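FBP protein (Leishmania major, PDB 5OEZ) probably catalyses, as a magnesium-dependent homotetramer, the hydrolysis of fructose 1,6-bisphosphate to fructose 6-phosphate and phosphate in gluconeogenesis. Local coordinates at residues Q274-L279 against H315-V320; E284-A289 against R305-S310. All blocks are in the same frame, centred on the assembly; numbering follows the deposited sequence.

In the fold
Both contacts lie in the C-terminal half of the chain, and contact 2 is nested inside the loop that contact 1 closes. After strand 265-268 the chain runs through the loop 274-279, whose partner, 315-320 at the start of strand 317-323, comes 36 residues later. Between them the chain forms helix 281-294 and strand 298-300 and enters the loop 305-310, which turns back onto that helix in contact 2. The two centres lie 11 Å apart. Gln-316 NE2 probably hydrogen-bonds to Ser-310 O, and Ile-306 packs on Thr-318, so strand 317-323, helix 281-294 and the loop pack together. Segment 274-279 carries Lys-278, which binds fructose 6-phosphate, and that helix carries Glu-284, a manganese ligand in other structures.

Contact 1 of 2, residues Q274-L279 against H315-V320; sequences QVEGKL and HQRTPV
Backbone bonding between Leu-279 and Thr-318 joins the two segments. Thr-318 N gives a hydrogen bond to Leu-279 O at 2.9 Å, whereas the return bond from Leu-279 N to Thr-318 O is weak. Just before this pair, Gly-277, without a side chain, lets its CA lie directly against the Thr-318 to Pro-319 peptide, 3.8 Å from Pro-319 N. The phi of Gly-277, 100°, with psi near 180°, is a backbone conformation that calls for glycine.

Polar side chains extend the grip along Arg-317. Its chain, extended from CG to NE, runs past the carbonyl of Gly-277 and brings NH1 to 2.7 Å from Lys-278 O, which lies at the guanidinium edge; the N-H...O angle of only 129° makes this bond weak despite its short length. Glu-276 crosses Arg-317 at about a right angle, with OE1 weakly bonded to the backbone N of Arg-317 at 3.4 Å, while its OE2 forms a salt bridge with Arg-313.

Between apolar side chains, Leu-279 CD1 meets Val-320 CG2 at 3.9 Å and CG1 just beyond.

Lys-278, seen to bind fructose 6-phosphate in this protein, directs its CB away from 315-320, and its side chain touches Tyr-268. Leu-279 and Val-320 also pack on Tyr-268 of strand 265-268, while Thr-318 and Val-320 lie against Ala-285 of helix 281-294.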
loop_
_atom_site.group_PDB
_atom_site.type_symbol
_atom_site.label_atom_id
_atom_site.label_comp_id
_atom_site.label_asym_id
_atom_site.label_seq_id
_atom_site.Cartn_x
_atom_site.Cartn_y
_atom_site.Cartn_z
ATOM N N GLN C 274 8.639 -35.144 -24.783
ATOM C CA GLN C 274 8.657 -35.397 -23.323
ATOM C C GLN C 274 8.246 -36.852 -23.145
ATOM O O GLN C 274 7.145 -37.235 -23.502
ATOM C CB GLN C 274 7.735 -34.472 -22.459
ATOM C CG GLN C 274 7.218 -33.113 -23.037
ATOM C CD GLN C 274 7.681 -31.901 -22.238
ATOM O OE1 GLN C 274 8.661 -31.953 -21.481
ATOM N NE2 GLN C 274 6.963 -30.797 -22.399
ATOM N N VAL C 275 9.107 -37.691 -22.595
ATOM C CA VAL C 275 8.821 -39.111 -22.633
ATOM C C VAL C 275 7.970 -39.528 -21.470
ATOM O O VAL C 275 7.480 -40.635 -21.491
ATOM C CB VAL C 275 10.145 -39.917 -22.615
ATOM C CG1 VAL C 275 10.901 -39.741 -21.294
ATOM C CG2 VAL C 275 9.978 -41.406 -22.949
ATOM N N GLU C 276 7.894 -38.680 -20.439
ATOM C CA GLU C 276 7.054 -38.902 -19.274
ATOM C C GLU C 276 5.996 -37.813 -18.953
ATOM O O GLU C 276 5.335 -37.891 -17.924
ATOM C CB GLU C 276 8.008 -39.021 -18.112
ATOM C CG GLU C 276 7.741 -40.120 -17.102
ATOM C CD GLU C 276 8.517 -39.943 -15.793
ATOM O OE1 GLU C 276 9.352 -39.018 -15.658
ATOM O OE2 GLU C 276 8.300 -40.746 -14.871
ATOM N N GLY C 277 5.853 -36.812 -19.814
ATOM C CA GLY C 277 4.952 -35.679 -19.591
ATOM C C GLY C 277 5.736 -34.484 -19.087
ATOM O O GLY C 277 6.951 -34.563 -19.000
ATOM N N LYS C 278 5.056 -33.370 -18.808
ATOM C CA LYS C 278 5.715 -32.100 -18.491
ATOM C C LYS C 278 5.723 -31.797 -17.004
ATOM O O LYS C 278 6.757 -31.429 -16.490
ATOM C CB LYS C 278 5.037 -30.958 -19.249
ATOM C CG LYS C 278 5.619 -29.566 -19.095
ATOM C CD LYS C 278 4.969 -28.733 -20.187
ATOM C CE LYS C 278 5.526 -27.319 -20.219
ATOM N NZ LYS C 278 7.013 -27.245 -20.351
ATOM N N LEU C 279 4.609 -32.027 -16.312
ATOM C CA LEU C 279 4.477 -31.623 -14.949
ATOM C C LEU C 279 5.035 -32.654 -13.999
ATOM O O LEU C 279 4.879 -33.863 -14.192
ATOM C CB LEU C 279 3.018 -31.354 -14.596
ATOM C CG LEU C 279 2.267 -30.255 -15.333
ATOM C CD1 LEU C 279 1.003 -29.904 -14.568
ATOM C CD2 LEU C 279 3.108 -29.016 -15.580
ATOM N N HIS C 315 11.399 -36.567 -8.535
ATOM C CA HIS C 315 11.225 -35.685 -9.694
ATOM C C HIS C 315 10.474 -36.337 -10.845
ATOM O O HIS C 315 10.602 -35.923 -11.988
ATOM C CB HIS C 315 12.595 -35.210 -10.133
ATOM C CG HIS C 315 13.182 -34.219 -9.190
ATOM N ND1 HIS C 315 12.544 -33.052 -8.821
ATOM C CD2 HIS C 315 14.351 -34.239 -8.519
ATOM C CE1 HIS C 315 13.307 -32.393 -7.966
ATOM N NE2 HIS C 315 14.411 -33.092 -7.769
ATOM N N GLN C 316 9.626 -37.310 -10.534
ATOM C CA GLN C 316 8.876 -38.017 -11.567
ATOM C C GLN C 316 7.788 -37.104 -12.155
ATOM O O GLN C 316 7.347 -36.139 -11.528
ATOM C CB GLN C 316 8.351 -39.361 -11.035
ATOM C CG GLN C 316 6.869 -39.506 -10.773
ATOM C CD GLN C 316 6.547 -40.828 -10.076
ATOM O OE1 GLN C 316 7.231 -41.228 -9.129
ATOM N NE2 GLN C 316 5.519 -41.516 -10.544
ATOM N N ARG C 317 7.396 -37.408 -13.385
ATOM C CA ARG C 317 6.503 -36.564 -14.148
ATOM C C ARG C 317 5.318 -37.307 -14.705
ATOM O O ARG C 317 5.280 -38.536 -14.701
ATOM C CB ARG C 317 7.236 -35.973 -15.318
ATOM C CG ARG C 317 8.442 -35.162 -14.924
ATOM C CD ARG C 317 8.928 -34.402 -16.124
ATOM N NE ARG C 317 10.104 -33.608 -15.763
ATOM C CZ ARG C 317 10.316 -32.309 -15.973
ATOM N NH1 ARG C 317 9.411 -31.558 -16.570
ATOM N NH2 ARG C 317 11.478 -31.752 -15.600
ATOM N N THR C 318 4.337 -36.528 -15.154
ATOM C CA THR C 318 3.089 -37.061 -15.673
ATOM C C THR C 318 2.451 -36.026 -16.602
ATOM O O THR C 318 2.578 -34.841 -16.336
ATOM C CB THR C 318 2.101 -37.427 -14.510
ATOM O OG1 THR C 318 0.836 -37.839 -15.040
ATOM C CG2 THR C 318 1.871 -36.261 -13.549
ATOM N N PRO C 319 1.747 -36.478 -17.661
ATOM C CA PRO C 319 0.788 -35.594 -18.326
ATOM C C PRO C 319 -0.440 -35.383 -17.458
ATOM O O PRO C 319 -0.648 -36.114 -16.488
ATOM C CB PRO C 319 0.403 -36.377 -19.587
ATOM C CG PRO C 319 0.523 -37.794 -19.175
ATOM C CD PRO C 319 1.660 -37.860 -18.185
ATOM N N VAL C 320 -1.243 -34.369 -17.777
ATOM C CA VAL C 320 -2.442 -34.059 -16.990
ATOM C C VAL C 320 -3.596 -33.647 -17.902
ATOM O O VAL C 320 -3.395 -32.943 -18.894
ATOM C CB VAL C 320 -2.208 -32.926 -15.918
ATOM C CG1 VAL C 320 -1.093 -33.300 -14.943
ATOM C CG2 VAL C 320 -1.900 -31.585 -16.573
#

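Contact 2 of 2, residues E284-A289 against R305-S310; sequences EAAPMA and RILEQS
Ile-306 and Leu-307 press into the small-residue face that Ala-285, Ala-286 and Ala-289 give to helix 281-294. Ile-306 sends its branch methyl CG2, anti to its own backbone N, into the hollow between successive turns: it meets Ala-286 CA and the Ala-285 carbonyl oxygen, each at 3.9 Å, with the CB atoms of Ala-285 and Ala-286 a little farther off. The Ala-289 methyl, one turn on from Ala-285, closes that hollow, 3.8 Å from Ile-306 CB and about as near to CG2.

Leu-307 comes in beside it. One of its two methyls, CD2, lies 3.5 Å from Ala-286 O and 4.0 Å from Ala-289 CB, filling the dip between those alanines. Short alanine side chains thus let the branched pair approach the helix backbone, and the contact is wholly buried.

On the far side of the loop, Arg-305 NH1 and Glu-308 OE2 form a salt bridge of 3.1 Å, and Arg-305 NH2 makes another to Glu-293.

Glu-284, a manganese ligand in another structure, sits on the same helix well away from the loop, touching Met-252 of helix 252-262, a fructose 6-phosphate-binding residue. Ile-306 also packs on Phe-322, placing the loop against both helix 281-294 and strand 317-323.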
loop_
_atom_site.group_PDB
_atom_site.type_symbol
_atom_site.label_atom_id
_atom_site.label_comp_id
_atom_site.label_asym_id
_atom_site.label_seq_id
_atom_site.Cartn_x
_atom_site.Cartn_y
_atom_site.Cartn_z
ATOM N N GLU C 284 3.622 -30.225 -8.356
ATOM C CA GLU C 284 2.617 -29.520 -9.170
ATOM C C GLU C 284 1.361 -30.351 -9.419
ATOM O O GLU C 284 0.270 -29.931 -9.050
ATOM C CB GLU C 284 3.202 -29.106 -10.534
ATOM C CG GLU C 284 4.431 -28.207 -10.446
ATOM C CD GLU C 284 5.209 -28.085 -11.755
ATOM O OE1 GLU C 284 5.183 -29.011 -12.600
ATOM O OE2 GLU C 284 5.879 -27.046 -11.939
ATOM N N ALA C 285 1.499 -31.499 -10.081
ATOM C CA ALA C 285 0.318 -32.239 -10.542
ATOM C C ALA C 285 -0.556 -32.810 -9.404
ATOM O O ALA C 285 -1.769 -32.650 -9.427
ATOM C CB ALA C 285 0.726 -33.339 -11.514
ATOM N N ALA C 286 0.046 -33.465 -8.422
ATOM C CA ALA C 286 -0.735 -34.038 -7.295
ATOM C C ALA C 286 -1.430 -32.982 -6.404
ATOM O O ALA C 286 -2.611 -33.114 -6.120
ATOM C CB ALA C 286 0.123 -34.981 -6.454
ATOM N N PRO C 287 -0.720 -31.924 -5.987
ATOM C CA PRO C 287 -1.442 -30.819 -5.300
ATOM C C PRO C 287 -2.621 -30.208 -6.094
ATOM O O PRO C 287 -3.715 -30.083 -5.559
ATOM C CB PRO C 287 -0.358 -29.768 -5.104
ATOM C CG PRO C 287 0.914 -30.548 -5.068
ATOM C CD PRO C 287 0.726 -31.654 -6.047
ATOM N N MET C 288 -2.400 -29.872 -7.359
ATOM C CA MET C 288 -3.482 -29.399 -8.215
ATOM C C MET C 288 -4.599 -30.420 -8.387
ATOM O O MET C 288 -5.774 -30.054 -8.433
ATOM C CB MET C 288 -2.954 -28.967 -9.589
ATOM C CG MET C 288 -2.147 -27.667 -9.631
ATOM S SD MET C 288 -2.827 -26.166 -8.839
ATOM C CE MET C 288 -4.600 -26.408 -8.742
ATOM N N ALA C 289 -4.244 -31.698 -8.517
ATOM C CA ALA C 289 -5.258 -32.742 -8.624
ATOM C C ALA C 289 -6.172 -32.779 -7.389
ATOM O O ALA C 289 -7.378 -32.964 -7.523
ATOM C CB ALA C 289 -4.600 -34.097 -8.848
ATOM N N ARG C 305 -6.556 -41.661 -12.185
ATOM C CA ARG C 305 -6.392 -40.533 -11.285
ATOM C C ARG C 305 -4.932 -40.272 -10.975
ATOM O O ARG C 305 -4.201 -41.190 -10.623
ATOM C CB ARG C 305 -7.141 -40.793 -9.963
ATOM C CG ARG C 305 -8.663 -40.796 -10.086
ATOM C CD ARG C 305 -9.308 -41.322 -8.819
ATOM N NE ARG C 305 -9.119 -40.401 -7.697
ATOM C CZ ARG C 305 -9.066 -40.737 -6.406
ATOM N NH1 ARG C 305 -9.166 -41.997 -5.993
ATOM N NH2 ARG C 305 -8.893 -39.791 -5.497
ATOM N N ILE C 306 -4.531 -39.005 -11.083
ATOM C CA ILE C 306 -3.207 -38.551 -10.653
ATOM C C ILE C 306 -2.925 -38.974 -9.202
ATOM O O ILE C 306 -1.824 -39.437 -8.893
ATOM C CB ILE C 306 -3.084 -37.004 -10.739
ATOM C CG1 ILE C 306 -3.176 -36.497 -12.187
ATOM C CG2 ILE C 306 -1.779 -36.500 -10.122
ATOM C CD1 ILE C 306 -2.060 -36.944 -13.105
ATOM N N LEU C 307 -3.917 -38.800 -8.326
ATOM C CA LEU C 307 -3.765 -39.090 -6.897
ATOM C C LEU C 307 -3.520 -40.552 -6.578
ATOM O O LEU C 307 -2.925 -40.855 -5.543
ATOM C CB LEU C 307 -4.967 -38.578 -6.100
ATOM C CG LEU C 307 -5.179 -37.054 -6.099
ATOM C CD1 LEU C 307 -6.374 -36.692 -5.228
ATOM C CD2 LEU C 307 -3.938 -36.304 -5.637
ATOM N N GLU C 308 -3.932 -41.447 -7.469
ATOM C CA GLU C 308 -3.671 -42.897 -7.305
ATOM C C GLU C 308 -2.292 -43.372 -7.808
ATOM O O GLU C 308 -1.960 -44.528 -7.606
ATOM C CB GLU C 308 -4.763 -43.738 -7.982
ATOM C CG GLU C 308 -6.109 -43.733 -7.266
ATOM C CD GLU C 308 -7.205 -44.499 -8.017
ATOM O OE1 GLU C 308 -6.926 -45.077 -9.093
ATOM O OE2 GLU C 308 -8.361 -44.518 -7.535
ATOM N N GLN C 309 -1.492 -42.509 -8.433
ATOM C CA GLN C 309 -0.168 -42.929 -8.924
ATOM C C GLN C 309 0.821 -43.106 -7.782
ATOM O O GLN C 309 0.833 -42.316 -6.837
ATOM C CB GLN C 309 0.406 -41.929 -9.918
ATOM C CG GLN C 309 -0.392 -41.807 -11.208
ATOM C CD GLN C 309 0.130 -40.697 -12.111
ATOM O OE1 GLN C 309 1.264 -40.232 -11.957
ATOM N NE2 GLN C 309 -0.685 -40.283 -13.080
ATOM N N SER C 310 1.650 -44.142 -7.883
ATOM C CA SER C 310 2.733 -44.364 -6.921
ATOM C C SER C 310 3.877 -43.381 -7.159
ATOM O O SER C 310 4.194 -43.056 -8.307
ATOM C CB SER C 310 3.275 -45.790 -7.029
ATOM O OG SER C 310 2.297 -46.736 -6.676
#